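Local structure of methyl transferase from Methanosarcina acetivorans (Methanosarcina acetivorans, 6MRO) at residues Pro33-Asp38 / Asp98-Val103; Asn46-Ala51 / Val79-Ile84; Phe135-Ser140 / Val174-Leu179. The protein probably transfers methyl groups from S-adenosylmethionine, and binds S-adenosyl-L-homocysteine and calcium ions. The protein carries 1 engineered substitution. All coordinates share one frame; numbering follows the deposited sequence.

Interaction 1 of 3, residues Pro33-Asp38 / Asp98-Val103; sequences PGRALD and DEFDIV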
# COMPACT_ATOMS: atom_id res chain seq x y z
N PRO A 33 9.51 -1.87 -14.46
CA PRO A 33 10.27 -2.91 -13.75
C PRO A 33 11.34 -2.32 -12.84
O PRO A 33 12.11 -1.44 -13.24
CB PRO A 33 10.88 -3.73 -14.89
CG PRO A 33 9.89 -3.57 -16.01
CD PRO A 33 9.43 -2.14 -15.91
N GLY A 34 11.36 -2.81 -11.61
CA GLY A 34 12.38 -2.46 -10.63
C GLY A 34 12.09 -3.22 -9.36
O GLY A 34 11.27 -4.14 -9.34
N ARG A 35 12.74 -2.81 -8.27
CA ARG A 35 12.52 -3.45 -6.97
C ARG A 35 11.35 -2.76 -6.27
O ARG A 35 11.36 -1.54 -6.10
CB ARG A 35 13.77 -3.40 -6.09
CG ARG A 35 13.77 -4.55 -5.09
CD ARG A 35 14.80 -4.44 -3.95
NE ARG A 35 14.44 -5.40 -2.90
CZ ARG A 35 15.10 -5.58 -1.76
NH1 ARG A 35 16.19 -4.88 -1.50
NH2 ARG A 35 14.68 -6.48 -0.89
N ALA A 36 10.35 -3.54 -5.87
CA ALA A 36 9.12 -2.95 -5.35
C ALA A 36 8.81 -3.51 -3.97
O ALA A 36 9.01 -4.71 -3.72
CB ALA A 36 7.93 -3.22 -6.28
N LEU A 37 8.32 -2.65 -3.08
CA LEU A 37 7.85 -3.05 -1.76
C LEU A 37 6.36 -2.75 -1.61
O LEU A 37 5.93 -1.61 -1.82
CB LEU A 37 8.64 -2.32 -0.67
CG LEU A 37 8.18 -2.52 0.77
CD1 LEU A 37 8.57 -3.91 1.26
CD2 LEU A 37 8.88 -1.49 1.65
N ASP A 38 5.58 -3.74 -1.22
CA ASP A 38 4.16 -3.54 -0.92
C ASP A 38 4.05 -3.52 0.60
O ASP A 38 4.22 -4.56 1.25
CB ASP A 38 3.31 -4.66 -1.54
CG ASP A 38 1.81 -4.47 -1.29
OD1 ASP A 38 1.44 -3.69 -0.39
OD2 ASP A 38 0.99 -5.11 -1.99
N ASP A 98 17.56 3.51 0.67
CA ASP A 98 17.65 3.70 -0.78
C ASP A 98 17.65 2.36 -1.52
O ASP A 98 18.52 2.07 -2.34
CB ASP A 98 18.89 4.52 -1.15
CG ASP A 98 18.97 5.85 -0.41
OD1 ASP A 98 17.92 6.49 -0.19
OD2 ASP A 98 20.09 6.26 -0.05
N GLU A 99 16.69 1.51 -1.19
CA GLU A 99 16.66 0.16 -1.76
C GLU A 99 15.59 -0.05 -2.82
O GLU A 99 15.84 -0.75 -3.81
CB GLU A 99 16.46 -0.86 -0.64
CG GLU A 99 17.73 -1.15 0.13
CD GLU A 99 18.86 -1.56 -0.78
OE1 GLU A 99 19.95 -0.94 -0.72
OE2 GLU A 99 18.66 -2.49 -1.58
N PHE A 100 14.41 0.54 -2.67
CA PHE A 100 13.27 0.21 -3.51
C PHE A 100 13.02 1.30 -4.56
O PHE A 100 13.02 2.49 -4.24
CB PHE A 100 12.02 -0.00 -2.66
CG PHE A 100 12.09 -1.23 -1.81
CD1 PHE A 100 12.42 -1.15 -0.47
CD2 PHE A 100 11.85 -2.48 -2.36
CE1 PHE A 100 12.51 -2.30 0.31
CE2 PHE A 100 11.96 -3.64 -1.59
CZ PHE A 100 12.28 -3.55 -0.25
N ASP A 101 12.79 0.87 -5.80
CA ASP A 101 12.33 1.77 -6.86
C ASP A 101 10.87 2.17 -6.69
O ASP A 101 10.46 3.25 -7.15
CB ASP A 101 12.51 1.08 -8.21
CG ASP A 101 13.92 0.68 -8.46
OD1 ASP A 101 14.22 -0.53 -8.47
OD2 ASP A 101 14.76 1.60 -8.65
N ILE A 102 10.05 1.31 -6.09
CA ILE A 102 8.61 1.50 -5.95
C ILE A 102 8.21 1.06 -4.55
O ILE A 102 8.65 -0.00 -4.09
CB ILE A 102 7.82 0.68 -6.98
CG1 ILE A 102 8.19 1.03 -8.42
CG2 ILE A 102 6.30 0.78 -6.73
CD1 ILE A 102 8.31 -0.21 -9.30
N VAL A 103 7.40 1.88 -3.87
CA VAL A 103 6.63 1.42 -2.72
C VAL A 103 5.15 1.60 -3.06
O VAL A 103 4.74 2.70 -3.46
CB VAL A 103 6.96 2.18 -1.43
CG1 VAL A 103 6.00 1.75 -0.29
CG2 VAL A 103 8.43 1.94 -1.02

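Interaction 2 of 3, residues Asn46-Ala51 / Val79-Ile84; sequences NAIMLA and VKVNFI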
# COMPACT_ATOMS: atom_id res chain seq x y z
N ASN A 46 -1.90 -7.42 -4.87
CA ASN A 46 -1.17 -6.38 -5.58
C ASN A 46 0.29 -6.76 -5.76
O ASN A 46 0.90 -6.48 -6.80
CB ASN A 46 -1.27 -5.05 -4.84
CG ASN A 46 -2.67 -4.47 -4.88
OD1 ASN A 46 -3.34 -4.54 -5.91
ND2 ASN A 46 -3.09 -3.83 -3.79
N ALA A 47 0.88 -7.41 -4.75
CA ALA A 47 2.29 -7.77 -4.82
C ALA A 47 2.53 -8.79 -5.92
O ALA A 47 3.48 -8.68 -6.70
CB ALA A 47 2.75 -8.33 -3.47
N ILE A 48 1.63 -9.78 -6.03
CA ILE A 48 1.76 -10.78 -7.09
C ILE A 48 1.59 -10.13 -8.45
O ILE A 48 2.29 -10.47 -9.41
CB ILE A 48 0.73 -11.91 -6.85
CG1 ILE A 48 1.15 -12.74 -5.62
CG2 ILE A 48 0.63 -12.80 -8.08
CD1 ILE A 48 0.08 -13.71 -5.12
N MET A 49 0.68 -9.17 -8.56
CA MET A 49 0.50 -8.48 -9.83
C MET A 49 1.79 -7.78 -10.26
O MET A 49 2.20 -7.87 -11.43
CB MET A 49 -0.66 -7.50 -9.71
CG MET A 49 -1.05 -6.87 -11.02
SD MET A 49 -0.13 -5.35 -11.23
CE MET A 49 -0.86 -4.32 -9.96
N LEU A 50 2.44 -7.08 -9.34
CA LEU A 50 3.69 -6.41 -9.67
C LEU A 50 4.75 -7.42 -10.10
O LEU A 50 5.51 -7.18 -11.04
CB LEU A 50 4.19 -5.60 -8.47
CG LEU A 50 3.45 -4.29 -8.21
CD1 LEU A 50 4.14 -3.47 -7.12
CD2 LEU A 50 3.35 -3.51 -9.49
N ALA A 51 4.79 -8.56 -9.40
CA ALA A 51 5.74 -9.61 -9.74
C ALA A 51 5.48 -10.18 -11.12
O ALA A 51 6.42 -10.49 -11.86
CB ALA A 51 5.68 -10.72 -8.67
N VAL A 79 4.79 -17.69 -9.06
CA VAL A 79 5.40 -16.40 -9.07
C VAL A 79 6.30 -16.27 -7.86
O VAL A 79 6.01 -16.76 -6.84
CB VAL A 79 4.30 -15.31 -9.04
CG1 VAL A 79 4.91 -13.96 -8.93
CG2 VAL A 79 3.42 -15.38 -10.24
N LYS A 80 7.41 -15.58 -8.00
CA LYS A 80 8.32 -15.42 -6.93
C LYS A 80 8.12 -14.08 -6.28
O LYS A 80 8.18 -13.09 -6.94
CB LYS A 80 9.75 -15.45 -7.43
CG LYS A 80 10.19 -16.72 -8.11
CD LYS A 80 10.19 -17.93 -7.18
CE LYS A 80 10.68 -19.21 -7.81
NZ LYS A 80 10.61 -20.32 -6.81
N VAL A 81 7.85 -14.06 -4.99
CA VAL A 81 7.70 -12.86 -4.23
C VAL A 81 8.32 -13.10 -2.88
O VAL A 81 8.21 -14.18 -2.38
CB VAL A 81 6.25 -12.45 -3.98
CG1 VAL A 81 6.20 -11.19 -3.15
CG2 VAL A 81 5.47 -12.26 -5.24
N ASN A 82 8.96 -12.09 -2.30
CA ASN A 82 9.57 -12.13 -0.97
C ASN A 82 8.57 -11.59 0.04
O ASN A 82 8.51 -10.39 0.31
CB ASN A 82 10.88 -11.33 -0.99
CG ASN A 82 11.59 -11.31 0.34
OD1 ASN A 82 11.66 -12.31 1.05
ND2 ASN A 82 12.16 -10.15 0.68
N PHE A 83 7.75 -12.49 0.61
CA PHE A 83 6.74 -12.10 1.60
C PHE A 83 7.31 -12.27 3.00
O PHE A 83 7.82 -13.34 3.34
CB PHE A 83 5.47 -12.96 1.45
CG PHE A 83 4.56 -12.53 0.34
CD1 PHE A 83 3.97 -11.27 0.35
CD2 PHE A 83 4.28 -13.39 -0.71
CE1 PHE A 83 3.12 -10.88 -0.68
CE2 PHE A 83 3.43 -13.01 -1.73
CZ PHE A 83 2.86 -11.74 -1.72
N ILE A 84 7.23 -11.22 3.81
CA ILE A 84 7.82 -11.27 5.14
C ILE A 84 6.86 -10.67 6.16
O ILE A 84 6.14 -9.70 5.87
CB ILE A 84 9.20 -10.58 5.21
CG1 ILE A 84 9.11 -9.08 4.94
CG2 ILE A 84 10.18 -11.22 4.24
CD1 ILE A 84 10.47 -8.40 5.00

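Interaction 3 of 3, residues Phe135-Ser140 / Val174-Leu179; sequences FMLCFS and VIFDSL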
# COMPACT_ATOMS: atom_id res chain seq x y z
N PHE A 135 3.25 5.05 -4.37
CA PHE A 135 1.86 5.04 -4.81
C PHE A 135 1.00 4.59 -3.64
O PHE A 135 1.21 3.50 -3.10
CB PHE A 135 1.66 4.10 -6.00
CG PHE A 135 2.44 4.51 -7.21
CD1 PHE A 135 2.03 5.59 -7.97
CD2 PHE A 135 3.57 3.80 -7.59
CE1 PHE A 135 2.74 5.99 -9.09
CE2 PHE A 135 4.28 4.17 -8.73
CZ PHE A 135 3.88 5.27 -9.48
N MET A 136 0.03 5.42 -3.27
CA MET A 136 -0.79 5.15 -2.10
C MET A 136 -2.26 5.30 -2.45
O MET A 136 -2.65 6.29 -3.08
CB MET A 136 -0.41 6.09 -0.95
CG MET A 136 -1.16 5.84 0.35
SD MET A 136 -2.76 6.68 0.45
CE MET A 136 -2.18 8.36 0.72
N LEU A 137 -3.06 4.32 -2.04
CA LEU A 137 -4.49 4.31 -2.30
C LEU A 137 -5.23 4.38 -0.98
O LEU A 137 -4.96 3.59 -0.06
CB LEU A 137 -4.85 3.04 -3.08
CG LEU A 137 -6.31 2.71 -3.37
CD1 LEU A 137 -6.85 3.65 -4.42
CD2 LEU A 137 -6.39 1.24 -3.87
N CYS A 138 -6.19 5.30 -0.88
CA CYS A 138 -6.96 5.46 0.34
C CYS A 138 -8.36 5.96 -0.00
O CYS A 138 -8.62 6.46 -1.10
CB CYS A 138 -6.24 6.42 1.31
SG CYS A 138 -6.04 8.10 0.65
N PHE A 139 -9.27 5.80 0.95
CA PHE A 139 -10.61 6.34 0.78
C PHE A 139 -10.56 7.87 0.82
O PHE A 139 -9.81 8.45 1.60
CB PHE A 139 -11.55 5.81 1.86
CG PHE A 139 -11.74 4.33 1.81
CD1 PHE A 139 -12.20 3.72 0.66
CD2 PHE A 139 -11.44 3.55 2.91
CE1 PHE A 139 -12.37 2.34 0.61
CE2 PHE A 139 -11.61 2.18 2.86
CZ PHE A 139 -12.07 1.58 1.70
N SER A 140 -11.37 8.51 -0.02
CA SER A 140 -11.30 9.96 -0.15
C SER A 140 -12.26 10.65 0.82
O SER A 140 -13.35 10.16 1.11
CB SER A 140 -11.62 10.40 -1.59
OG SER A 140 -12.87 9.92 -2.04
N VAL A 174 -10.02 8.00 -7.76
CA VAL A 174 -10.10 6.66 -8.30
C VAL A 174 -11.19 5.89 -7.56
O VAL A 174 -11.97 6.46 -6.79
CB VAL A 174 -8.75 5.93 -8.23
CG1 VAL A 174 -7.69 6.62 -9.10
CG2 VAL A 174 -8.28 5.82 -6.77
N ILE A 175 -11.25 4.59 -7.80
CA ILE A 175 -12.20 3.70 -7.15
C ILE A 175 -11.42 2.69 -6.32
O ILE A 175 -10.30 2.30 -6.70
CB ILE A 175 -13.08 2.99 -8.20
CG1 ILE A 175 -14.13 3.96 -8.75
CG2 ILE A 175 -13.77 1.77 -7.61
CD1 ILE A 175 -14.90 4.67 -7.68
N PHE A 176 -11.96 2.31 -5.17
CA PHE A 176 -11.39 1.27 -4.32
C PHE A 176 -12.37 0.10 -4.31
O PHE A 176 -13.54 0.28 -3.95
CB PHE A 176 -11.14 1.79 -2.90
CG PHE A 176 -10.49 0.79 -1.98
CD1 PHE A 176 -9.13 0.82 -1.77
CD2 PHE A 176 -11.25 -0.16 -1.32
CE1 PHE A 176 -8.52 -0.09 -0.92
CE2 PHE A 176 -10.65 -1.08 -0.47
CZ PHE A 176 -9.28 -1.04 -0.27
N ASP A 177 -11.91 -1.07 -4.73
CA ASP A 177 -12.80 -2.23 -4.74
C ASP A 177 -12.90 -2.79 -3.33
O ASP A 177 -11.90 -2.88 -2.61
CB ASP A 177 -12.30 -3.32 -5.69
CG ASP A 177 -12.68 -3.05 -7.13
OD1 ASP A 177 -13.40 -2.06 -7.39
OD2 ASP A 177 -12.25 -3.84 -8.01
N SER A 178 -14.11 -3.18 -2.94
CA SER A 178 -14.35 -3.63 -1.59
C SER A 178 -15.32 -4.80 -1.60
O SER A 178 -16.13 -4.96 -2.52
CB SER A 178 -14.91 -2.49 -0.72
OG SER A 178 -15.35 -2.93 0.56
N LEU A 179 -15.25 -5.60 -0.55
CA LEU A 179 -16.23 -6.66 -0.39
C LEU A 179 -17.54 -6.18 0.20
O LEU A 179 -18.52 -6.93 0.17
CB LEU A 179 -15.66 -7.78 0.48
CG LEU A 179 -14.50 -8.54 -0.17
CD1 LEU A 179 -14.05 -9.65 0.76
CD2 LEU A 179 -14.97 -9.12 -1.51

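Interaction 1 of 3, residues Pro33-Asp38 / Asp98-Val103
Phe100 lies at the centre of this contact. Its CG is anti to the carbonyl carbon (chi1 -69°), and this swings the ring across the backbone of residues 35-37. Leu37 CB sits over the middle of one ring face, a CH-pi contact of 3.6 Å to the centroid of the Phe100 ring. Leu37 CG is anti to the backbone N, which brings CD1 near Phe100 CZ and CD2 near the CE1-CD1 side. Arg35 runs extended past the ring, with CG anti to the backbone N. Its NE comes within 3.3 Å of Phe100 CE2, and the guanidinium and ring planes are 46° apart. The guanidinium edge meets Glu99, with a salt bridge of 3.4 Å from Arg35 NH1 to Glu99 OE2.

The two strands are parallel neighbours in the central sheet of a Rossmann-like methyltransferase fold. Leu37 N donates to Ile102 O at 2.9 Å, and Ile102 N donates to Arg35 O at 3.1 Å. Ahead of this pairing, Asp101 turns its carboxylate to segment 33-38. Arg35 N donates almost straight (168°) to Asp101 OD1 at 2.7 Å; the oxygen accepts with its anti lone pair. Ala36 CB meets Ile102 CB on the face away from Leu37 and Val103.

Interaction 2 of 3, residues Asn46-Ala51 / Val79-Ile84
Ile48, Val79 and Ala51 bury the most surface here, and no hydrogen bond crosses between helix residues 46-51 and segment 79-84. The contact is apolar packing.

The tightest point is at the end of the helix segment. Ala51 CB points toward segment 79-84 and meets Val79 CG1 at 3.3 Å, closer than usual for two carbons. Val79 CG1 is anti to the backbone N (chi1 175°), which puts this methyl against the alanine. Val81 has the same first torsion, but its other branch does the touching: CG2, anti to the carbonyl carbon, lies 3.8 Å from Ala51 CB. The small alanine side chain is thus met by one branch from each valine.

Ile48 lies along the flank of the helix. Its two branches divide the work. Ile48 CG2 reaches Val79 CG2 at 4.4 Å, a loose contact. Its CG1 lies near Val81 CG2 and, at 4.4 Å, near Phe83 CZ at the edge of the ring.

One turn before Ala51, Ala47 CB meets the tip of the same ring, 3.8 Å from Phe83 CE1. Val81 CG1 lies over the centre of one face of the Phe83 ring, so the two residues of segment 79-84 pack together. Phe83 also touches Ile67, Ala70 and Lys71 of helix 64-76. Val57 of strand 56-61 touches Ala47, Ala51 and Val81.

Asn46, at the start of the segment, touches the bound S-adenosyl-L-homocysteine. This packing of the helix after the first strand against the sheet edge is typical of the Rossmann-like methyltransferase fold.

Interaction 3 of 3, residues Phe135-Ser140 / Val174-Leu179
Strands 135-139 and 174-177 cross at 78°, with the axes of these short segments 7.7 Å apart at closest approach, and no hydrogen bond joins the two segments. Side chains alone make the contact.

Phe176 buries the most surface. Its CG is anti to the backbone N (chi1 -177°), and the ring extends between Leu137 and Phe139. Phe139 meets it as a T-shaped (edge-to-face) pair. The edge of the Phe139 ring is directed at the face of Phe176, with centroids 4.7 Å apart and planes at 64°. Phe139 CE1 is the nearest atom, 3.4 Å from Phe176 CD2. Phe139 CG is anti to the carbonyl carbon, which turns this ring toward its partner.

Leu137 comes to another part of Phe176. Its CG is anti to the backbone N and lies near the plane of the Phe176 ring, at the edge. Leu137 CD2 is 3.5 Å from Phe176 CD1. The other methyl, Leu137 CD1, meets Val174 CG2 at 3.5 Å. That valine branch sits in the crowded position between the backbone N and the carbonyl carbon. The leucine thus spans two residues of the other strand with its two methyls. An alanine in place of Phe176 removes the ring that Phe139 and Leu137 pack on, and would probably loosen the packing between the two strands near the ligand.

Phe139 also makes an edge-to-face pair with His110 and a cation-pi contact with Arg185, and the Phe176 side chain lies about 5 Å from the bound S-adenosyl-L-homocysteine. In the sheet, strand 184-193 runs between strands 132-139 and 167-177, antiparallel to both. Phe22 of helix 20-27 touches Leu137.

In the fold
All three contacts reach one mixed seven-stranded sheet. Interaction 2 is nested along the chain inside the loop closed by interaction 1, and interaction 3 follows both. The centres of interactions 1 and 2 are about 12 Å apart. They touch where Ala36 and Asp38 meet helix 45-51, the next element after strand 35-39. Interaction 3 lies about 21 Å from interaction 1, centre to centre, on the opposite side of the chain's centre. Strands 100-106 and 132-139 connect them, with a probable hydrogen bond between Val103 O and Phe135 N. Interactions 2 and 3 do not touch, but both come near the bound S-adenosyl-L-homocysteine. The contacts span the sheet, consistent with one framework around the ligand.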